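PDB 1WYD: aspartate--tRNA(Asp/Asn) ligase from Sulfolobus tokodaii, which activates L-aspartate with ATP and probably transfers it to both tRNA(Asp) and tRNA(Asn), as a non-discriminating class II synthetase. Local coordinates for residues Leu45-Ile59 / Ala81-Leu94. Sequence-based numbering, arbitrary orientation.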
ATOM      1  N   LEU B  45      -6.634  11.299  26.164  1.00 45.72           N
ATOM      2  CA  LEU B  45      -7.234  11.006  27.456  1.00 45.76           C
ATOM      3  C   LEU B  45      -7.882  12.232  28.063  1.00 46.55           C
ATOM      4  O   LEU B  45      -7.228  13.259  28.249  1.00 47.26           O
ATOM      5  CB  LEU B  45      -6.156  10.485  28.400  1.00 45.16           C
ATOM      6  CG  LEU B  45      -5.434   9.229  27.936  1.00 46.01           C
ATOM      7  CD1 LEU B  45      -4.107   9.053  28.659  1.00 44.81           C
ATOM      8  CD2 LEU B  45      -6.349   7.974  28.129  1.00 43.53           C
ATOM      9  N   GLY B  46      -9.168  12.136  28.352  1.00 46.71           N
ATOM     10  CA  GLY B  46      -9.851  13.155  29.106  1.00 47.99           C
ATOM     11  C   GLY B  46     -10.187  12.714  30.518  1.00 48.72           C
ATOM     12  O   GLY B  46      -9.947  11.572  30.895  1.00 49.05           O
ATOM     13  N   GLN B  47     -10.751  13.631  31.299  1.00 49.96           N
ATOM     14  CA  GLN B  47     -11.151  13.368  32.685  1.00 50.52           C
ATOM     15  C   GLN B  47     -12.624  13.673  32.781  1.00 50.94           C
ATOM     16  O   GLN B  47     -13.044  14.771  32.431  1.00 51.28           O
ATOM     17  CB  GLN B  47     -10.370  14.281  33.655  1.00 50.71           C
ATOM     18  CG  GLN B  47     -10.698  14.135  35.141  1.00 51.00           C
ATOM     19  CD  GLN B  47      -9.704  14.892  36.034  1.00 51.77           C
ATOM     20  OE1 GLN B  47     -10.010  15.987  36.540  1.00 49.78           O
ATOM     21  NE2 GLN B  47      -8.518  14.309  36.231  1.00 50.65           N
ATOM     22  N   VAL B  48     -13.414  12.712  33.235  1.00 51.44           N
ATOM     23  CA  VAL B  48     -14.806  12.995  33.502  1.00 52.21           C
ATOM     24  C   VAL B  48     -15.092  12.818  34.983  1.00 53.47           C
ATOM     25  O   VAL B  48     -14.495  11.973  35.645  1.00 54.01           O
ATOM     26  CB  VAL B  48     -15.836  12.270  32.505  1.00 52.31           C
ATOM     27  CG1 VAL B  48     -15.139  11.499  31.403  1.00 52.27           C
ATOM     28  CG2 VAL B  48     -16.932  11.427  33.202  1.00 49.84           C
ATOM     29  N   VAL B  49     -15.990  13.649  35.496  1.00 55.17           N
ATOM     30  CA  VAL B  49     -16.423  13.591  36.886  1.00 56.42           C
ATOM     31  C   VAL B  49     -17.926  13.239  36.957  1.00 57.14           C
ATOM     32  O   VAL B  49     -18.730  13.685  36.140  1.00 56.55           O
ATOM     33  CB  VAL B  49     -16.084  14.922  37.643  1.00 56.50           C
ATOM     34  CG1 VAL B  49     -16.125  14.740  39.172  1.00 57.27           C
ATOM     35  CG2 VAL B  49     -14.712  15.451  37.241  1.00 56.24           C
ATOM     36  N   VAL B  50     -18.269  12.390  37.915  1.00 58.97           N
ATOM     37  CA  VAL B  50     -19.650  12.043  38.214  1.00 61.32           C
ATOM     38  C   VAL B  50     -19.799  12.279  39.703  1.00 63.66           C
ATOM     39  O   VAL B  50     -19.294  11.491  40.509  1.00 63.80           O
ATOM     40  CB  VAL B  50     -19.978  10.544  37.926  1.00 60.78           C
ATOM     41  CG1 VAL B  50     -21.453  10.365  37.640  1.00 59.31           C
ATOM     42  CG2 VAL B  50     -19.149   9.990  36.776  1.00 60.15           C
ATOM     43  N   ASP B  51     -20.463  13.372  40.080  1.00 66.77           N
ATOM     44  CA  ASP B  51     -20.708  13.621  41.495  1.00 69.37           C
ATOM     45  C   ASP B  51     -21.896  12.808  41.983  1.00 70.49           C
ATOM     46  O   ASP B  51     -22.635  12.231  41.178  1.00 70.20           O
ATOM     47  CB  ASP B  51     -20.798  15.122  41.867  1.00 70.16           C
ATOM     48  CG  ASP B  51     -21.730  15.915  40.973  1.00 73.02           C
ATOM     49  OD1 ASP B  51     -22.857  15.430  40.704  1.00 76.19           O
ATOM     50  OD2 ASP B  51     -21.423  17.057  40.518  1.00 76.20           O
ATOM     51  N   LYS B  52     -22.044  12.751  43.304  1.00 72.13           N
ATOM     52  CA  LYS B  52     -23.040  11.912  43.960  1.00 73.74           C
ATOM     53  C   LYS B  52     -24.466  12.084  43.431  1.00 73.99           C
ATOM     54  O   LYS B  52     -25.170  11.099  43.242  1.00 74.31           O
ATOM     55  CB  LYS B  52     -23.006  12.132  45.487  1.00 74.07           C
ATOM     56  CG  LYS B  52     -21.874  11.379  46.214  1.00 76.30           C
ATOM     57  CD  LYS B  52     -22.281   9.934  46.607  1.00 79.48           C
ATOM     58  CE  LYS B  52     -21.068   9.059  46.992  1.00 80.31           C
ATOM     59  NZ  LYS B  52     -21.453   7.671  47.440  1.00 81.59           N
ATOM     60  N   ASN B  53     -24.896  13.319  43.203  1.00 74.52           N
ATOM     61  CA  ASN B  53     -26.315  13.547  42.929  1.00 75.60           C
ATOM     62  C   ASN B  53     -26.705  13.562  41.441  1.00 75.39           C
ATOM     63  O   ASN B  53     -27.864  13.832  41.104  1.00 75.58           O
ATOM     64  CB  ASN B  53     -26.904  14.742  43.735  1.00 76.26           C
ATOM     65  CG  ASN B  53     -26.011  15.992  43.723  1.00 78.98           C
ATOM     66  OD1 ASN B  53     -24.779  15.897  43.797  1.00 83.66           O
ATOM     67  ND2 ASN B  53     -26.639  17.177  43.639  1.00 80.36           N
ATOM     68  N   SER B  54     -25.752  13.225  40.565  1.00 74.73           N
ATOM     69  CA  SER B  54     -26.024  13.052  39.130  1.00 73.73           C
ATOM     70  C   SER B  54     -26.821  11.754  38.851  1.00 72.98           C
ATOM     71  O   SER B  54     -26.697  10.778  39.597  1.00 72.43           O
ATOM     72  CB  SER B  54     -24.707  13.051  38.346  1.00 73.71           C
ATOM     73  OG  SER B  54     -24.937  13.040  36.946  1.00 74.37           O
ATOM     74  N   SER B  55     -27.640  11.743  37.794  1.00 72.09           N
ATOM     75  CA  SER B  55     -28.350  10.510  37.404  1.00 71.39           C
ATOM     76  C   SER B  55     -27.406   9.467  36.772  1.00 70.39           C
ATOM     77  O   SER B  55     -27.750   8.292  36.690  1.00 70.39           O
ATOM     78  CB  SER B  55     -29.583  10.768  36.505  1.00 71.66           C
ATOM     79  OG  SER B  55     -29.688  12.117  36.051  1.00 72.73           O
ATOM     80  N   ALA B  56     -26.210   9.899  36.363  1.00 68.92           N
ATOM     81  CA  ALA B  56     -25.188   9.001  35.807  1.00 67.35           C
ATOM     82  C   ALA B  56     -24.389   8.219  36.866  1.00 66.40           C
ATOM     83  O   ALA B  56     -23.609   7.317  36.533  1.00 65.58           O
ATOM     84  CB  ALA B  56     -24.232   9.785  34.889  1.00 67.66           C
ATOM     85  N   PHE B  57     -24.586   8.560  38.139  1.00 65.28           N
ATOM     86  CA  PHE B  57     -23.812   7.947  39.211  1.00 64.03           C
ATOM     87  C   PHE B  57     -24.052   6.445  39.278  1.00 63.04           C
ATOM     88  O   PHE B  57     -23.111   5.674  39.446  1.00 63.63           O
ATOM     89  CB  PHE B  57     -24.091   8.625  40.563  1.00 64.13           C
ATOM     90  CG  PHE B  57     -23.199   8.151  41.685  1.00 64.37           C
ATOM     91  CD1 PHE B  57     -21.805   8.276  41.599  1.00 65.56           C
ATOM     92  CD2 PHE B  57     -23.749   7.580  42.820  1.00 64.56           C
ATOM     93  CE1 PHE B  57     -20.972   7.838  42.630  1.00 65.83           C
ATOM     94  CE2 PHE B  57     -22.934   7.141  43.860  1.00 65.40           C
ATOM     95  CZ  PHE B  57     -21.540   7.274  43.767  1.00 65.81           C
ATOM     96  N   GLY B  58     -25.309   6.042  39.120  1.00 61.81           N
ATOM     97  CA  GLY B  58     -25.716   4.653  39.243  1.00 60.50           C
ATOM     98  C   GLY B  58     -25.017   3.750  38.246  1.00 60.00           C
ATOM     99  O   GLY B  58     -24.437   2.731  38.631  1.00 59.84           O
ATOM    100  N   ILE B  59     -25.053   4.124  36.970  1.00 59.21           N
ATOM    101  CA  ILE B  59     -24.418   3.309  35.953  1.00 58.62           C
ATOM    102  C   ILE B  59     -22.889   3.370  36.078  1.00 58.28           C
ATOM    103  O   ILE B  59     -22.229   2.353  35.966  1.00 58.13           O
ATOM    104  CB  ILE B  59     -24.984   3.602  34.506  1.00 59.01           C
ATOM    105  CG1 ILE B  59     -24.664   2.440  33.544  1.00 57.84           C
ATOM    106  CG2 ILE B  59     -24.549   4.995  33.972  1.00 58.49           C
ATOM    107  CD1 ILE B  59     -25.425   2.498  32.235  1.00 56.43           C
ATOM    108  N   ALA B  81      -6.750  20.306  35.809  1.00 75.24           N
ATOM    109  CA  ALA B  81      -7.242  19.174  35.027  1.00 74.34           C
ATOM    110  C   ALA B  81      -6.589  19.112  33.631  1.00 73.86           C
ATOM    111  O   ALA B  81      -6.072  20.129  33.162  1.00 73.88           O
ATOM    112  CB  ALA B  81      -8.752  19.268  34.907  1.00 74.24           C
ATOM    113  N   PRO B  82      -6.645  17.949  32.959  1.00 73.14           N
ATOM    114  CA  PRO B  82      -5.957  17.748  31.671  1.00 72.32           C
ATOM    115  C   PRO B  82      -6.361  18.784  30.627  1.00 71.65           C
ATOM    116  O   PRO B  82      -7.571  19.031  30.458  1.00 71.33           O
ATOM    117  CB  PRO B  82      -6.450  16.365  31.222  1.00 72.09           C
ATOM    118  CG  PRO B  82      -6.856  15.687  32.446  1.00 72.25           C
ATOM    119  CD  PRO B  82      -7.398  16.740  33.353  1.00 73.15           C
ATOM    120  N   ARG B  83      -5.374  19.370  29.943  1.00 70.57           N
ATOM    121  CA  ARG B  83      -5.640  20.403  28.934  1.00 70.12           C
ATOM    122  C   ARG B  83      -6.520  21.525  29.488  1.00 69.15           C
ATOM    123  O   ARG B  83      -7.149  22.267  28.726  1.00 69.14           O
ATOM    124  CB  ARG B  83      -6.363  19.801  27.735  1.00 70.42           C
ATOM    125  CG  ARG B  83      -5.512  19.109  26.694  1.00 71.85           C
ATOM    126  CD  ARG B  83      -6.381  18.345  25.679  1.00 74.02           C
ATOM    127  NE  ARG B  83      -6.574  16.963  26.115  1.00 75.28           N
ATOM    128  CZ  ARG B  83      -5.924  15.930  25.599  1.00 75.43           C
ATOM    129  NH1 ARG B  83      -5.059  16.111  24.601  1.00 74.85           N
ATOM    130  NH2 ARG B  83      -6.148  14.711  26.074  1.00 76.17           N
ATOM    131  N   GLY B  84      -6.593  21.615  30.812  1.00 68.14           N
ATOM    132  CA  GLY B  84      -7.387  22.634  31.474  1.00 67.26           C
ATOM    133  C   GLY B  84      -8.880  22.378  31.623  1.00 66.24           C
ATOM    134  O   GLY B  84      -9.606  23.282  32.044  1.00 66.75           O
ATOM    135  N   ILE B  85      -9.347  21.172  31.302  1.00 65.00           N
ATOM    136  CA  ILE B  85     -10.771  20.860  31.439  1.00 63.72           C
ATOM    137  C   ILE B  85     -11.108  19.476  31.988  1.00 63.15           C
ATOM    138  O   ILE B  85     -10.249  18.599  32.137  1.00 62.89           O
ATOM    139  CB  ILE B  85     -11.541  21.049  30.107  1.00 63.78           C
ATOM    140  CG1 ILE B  85     -10.884  20.229  28.986  1.00 62.87           C
ATOM    141  CG2 ILE B  85     -11.726  22.534  29.775  1.00 63.83           C
ATOM    142  CD1 ILE B  85     -11.771  19.112  28.479  1.00 62.64           C
ATOM    143  N   GLU B  86     -12.401  19.326  32.265  1.00 62.19           N
ATOM    144  CA  GLU B  86     -13.023  18.080  32.643  1.00 61.54           C
ATOM    145  C   GLU B  86     -14.506  18.157  32.277  1.00 60.89           C
ATOM    146  O   GLU B  86     -15.079  19.245  32.192  1.00 59.86           O
ATOM    147  CB  GLU B  86     -12.839  17.791  34.143  1.00 61.55           C
ATOM    148  CG  GLU B  86     -12.837  19.008  35.047  1.00 62.22           C
ATOM    149  CD  GLU B  86     -13.062  18.664  36.507  1.00 63.67           C
ATOM    150  OE1 GLU B  86     -12.194  17.984  37.120  1.00 61.89           O
ATOM    151  OE2 GLU B  86     -14.118  19.086  37.042  1.00 65.14           O
ATOM    152  N   LEU B  87     -15.099  16.980  32.062  1.00 60.58           N
ATOM    153  CA  LEU B  87     -16.495  16.805  31.707  1.00 59.91           C
ATOM    154  C   LEU B  87     -17.248  16.374  32.943  1.00 60.56           C
ATOM    155  O   LEU B  87     -16.883  15.382  33.570  1.00 60.42           O
ATOM    156  CB  LEU B  87     -16.608  15.689  30.674  1.00 59.71           C
ATOM    157  CG  LEU B  87     -17.551  15.778  29.469  1.00 57.86           C
ATOM    158  CD1 LEU B  87     -17.983  14.414  29.090  1.00 53.31           C
ATOM    159  CD2 LEU B  87     -18.732  16.666  29.731  1.00 53.01           C
ATOM    160  N   HIS B  88     -18.309  17.098  33.291  1.00 61.11           N
ATOM    161  CA  HIS B  88     -19.108  16.756  34.458  1.00 61.82           C
ATOM    162  C   HIS B  88     -20.277  15.928  33.976  1.00 61.54           C
ATOM    163  O   HIS B  88     -21.172  16.436  33.323  1.00 62.03           O
ATOM    164  CB  HIS B  88     -19.545  18.024  35.204  1.00 62.38           C
ATOM    165  CG  HIS B  88     -18.458  18.625  36.051  1.00 65.56           C
ATOM    166  ND1 HIS B  88     -18.719  19.419  37.150  1.00 66.59           N
ATOM    167  CD2 HIS B  88     -17.105  18.540  35.962  1.00 67.20           C
ATOM    168  CE1 HIS B  88     -17.577  19.800  37.697  1.00 67.31           C
ATOM    169  NE2 HIS B  88     -16.583  19.278  36.999  1.00 68.16           N
ATOM    170  N   ALA B  89     -20.263  14.638  34.268  1.00 61.50           N
ATOM    171  CA  ALA B  89     -21.184  13.738  33.587  1.00 61.49           C
ATOM    172  C   ALA B  89     -22.644  13.952  34.002  1.00 61.97           C
ATOM    173  O   ALA B  89     -22.935  14.172  35.198  1.00 62.48           O
ATOM    174  CB  ALA B  89     -20.770  12.309  33.792  1.00 60.97           C
ATOM    175  N   GLU B  90     -23.553  13.891  33.024  1.00 61.58           N
ATOM    176  CA  GLU B  90     -24.989  13.934  33.299  1.00 62.16           C
ATOM    177  C   GLU B  90     -25.658  12.627  32.880  1.00 61.41           C
ATOM    178  O   GLU B  90     -26.635  12.174  33.498  1.00 61.09           O
ATOM    179  CB  GLU B  90     -25.656  15.118  32.582  1.00 62.91           C
ATOM    180  CG  GLU B  90     -25.093  16.492  32.947  1.00 66.93           C
ATOM    181  CD  GLU B  90     -25.611  17.048  34.278  1.00 72.45           C
ATOM    182  OE1 GLU B  90     -26.833  16.961  34.557  1.00 74.39           O
ATOM    183  OE2 GLU B  90     -24.787  17.587  35.055  1.00 75.92           O
ATOM    184  N   GLU B  91     -25.124  12.028  31.818  1.00 60.61           N
ATOM    185  CA  GLU B  91     -25.655  10.783  31.269  1.00 59.55           C
ATOM    186  C   GLU B  91     -24.532   9.963  30.664  1.00 58.12           C
ATOM    187  O   GLU B  91     -23.685  10.510  29.947  1.00 57.42           O
ATOM    188  CB  GLU B  91     -26.721  11.059  30.212  1.00 59.91           C
ATOM    189  CG  GLU B  91     -27.610   9.863  29.924  1.00 61.42           C
ATOM    190  CD  GLU B  91     -28.662  10.147  28.860  1.00 64.02           C
ATOM    191  OE1 GLU B  91     -29.504   9.260  28.615  1.00 62.28           O
ATOM    192  OE2 GLU B  91     -28.652  11.252  28.270  1.00 66.35           O
ATOM    193  N   ILE B  92     -24.543   8.661  30.973  1.00 56.18           N
ATOM    194  CA  ILE B  92     -23.588   7.709  30.454  1.00 54.72           C
ATOM    195  C   ILE B  92     -24.333   6.496  29.890  1.00 55.46           C
ATOM    196  O   ILE B  92     -25.198   5.899  30.550  1.00 55.42           O
ATOM    197  CB  ILE B  92     -22.548   7.286  31.556  1.00 55.06           C
ATOM    198  CG1 ILE B  92     -21.556   8.432  31.860  1.00 52.36           C
ATOM    199  CG2 ILE B  92     -21.806   5.961  31.184  1.00 51.14           C
ATOM    200  CD1 ILE B  92     -21.095   8.498  33.322  1.00 47.36           C
ATOM    201  N   THR B  93     -24.004   6.148  28.657  1.00 55.12           N
ATOM    202  CA  THR B  93     -24.549   4.961  28.036  1.00 55.37           C
ATOM    203  C   THR B  93     -23.460   3.907  27.857  1.00 54.82           C
ATOM    204  O   THR B  93     -22.340   4.218  27.433  1.00 55.06           O
ATOM    205  CB  THR B  93     -25.171   5.328  26.694  1.00 55.92           C
ATOM    206  OG1 THR B  93     -25.973   6.503  26.871  1.00 56.50           O
ATOM    207  CG2 THR B  93     -26.169   4.240  26.250  1.00 56.77           C
ATOM    208  N   LEU B  94     -23.795   2.674  28.217  1.00 54.02           N
ATOM    209  CA  LEU B  94     -22.917   1.525  28.064  1.00 53.22           C
ATOM    210  C   LEU B  94     -23.096   0.958  26.656  1.00 53.20           C
ATOM    211  O   LEU B  94     -24.170   0.436  26.314  1.00 53.44           O
ATOM    212  CB  LEU B  94     -23.280   0.470  29.097  1.00 52.60           C
ATOM    213  CG  LEU B  94     -22.253  -0.346  29.882  1.00 53.07           C
ATOM    214  CD1 LEU B  94     -22.950  -1.608  30.364  1.00 53.18           C
ATOM    215  CD2 LEU B  94     -21.029  -0.690  29.054  1.00 50.65           C
TER
HETATM  216  O   HOH W   1      -3.982  12.475  26.053  1.00 43.76           O
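Three backbone hydrogen bonds pair strand 45-50 with strand 85-89 in parallel register: Leu87 N to Gln47 O, Val49 N to Leu87 O and Ala89 N to Val49 O. All are nearly straight, Ala89 N to Val49 O, at 2.6 Å, the straightest at 174°. Beyond them Ser54 OG donates to Ala89 O (2.9 Å), tilted 33° from the carbonyl plane, and weakly accepts from Ala56 N as a cap. At the other end Arg83, bent at chi3 (-92°), brings NH2 to Leu45 O (2.8 Å); a water joins the same NH2 to Leu45 N.

Among side chains, Gln47 CG stands anti to the backbone N, and the extended chain crosses the Pro82 ring at about a right angle, Gln47 CB 3.9 Å from Pro82 CD, while running alongside Glu86. With an alanine here CB could still meet Pro82, but the Glu86 carboxylate would probably lose the chain that runs beside it, opening a gap next to Pro82 CD. That carboxylate packs on Val49 CG2. Apolar contacts continue where Ala56 CB meets Ile92 CD1 (3.7 Å) and Ile59 CG2 meets Ile92 CB (3.9 Å).

Strand 68-77 flanks both 85-89 and 91-94, with a classic bulge at Glu90-Glu91 opposite Arg72; this parallel closure of a curled sheet characterises the OB-fold barrel, here the N-terminal nucleic-acid-binding domain.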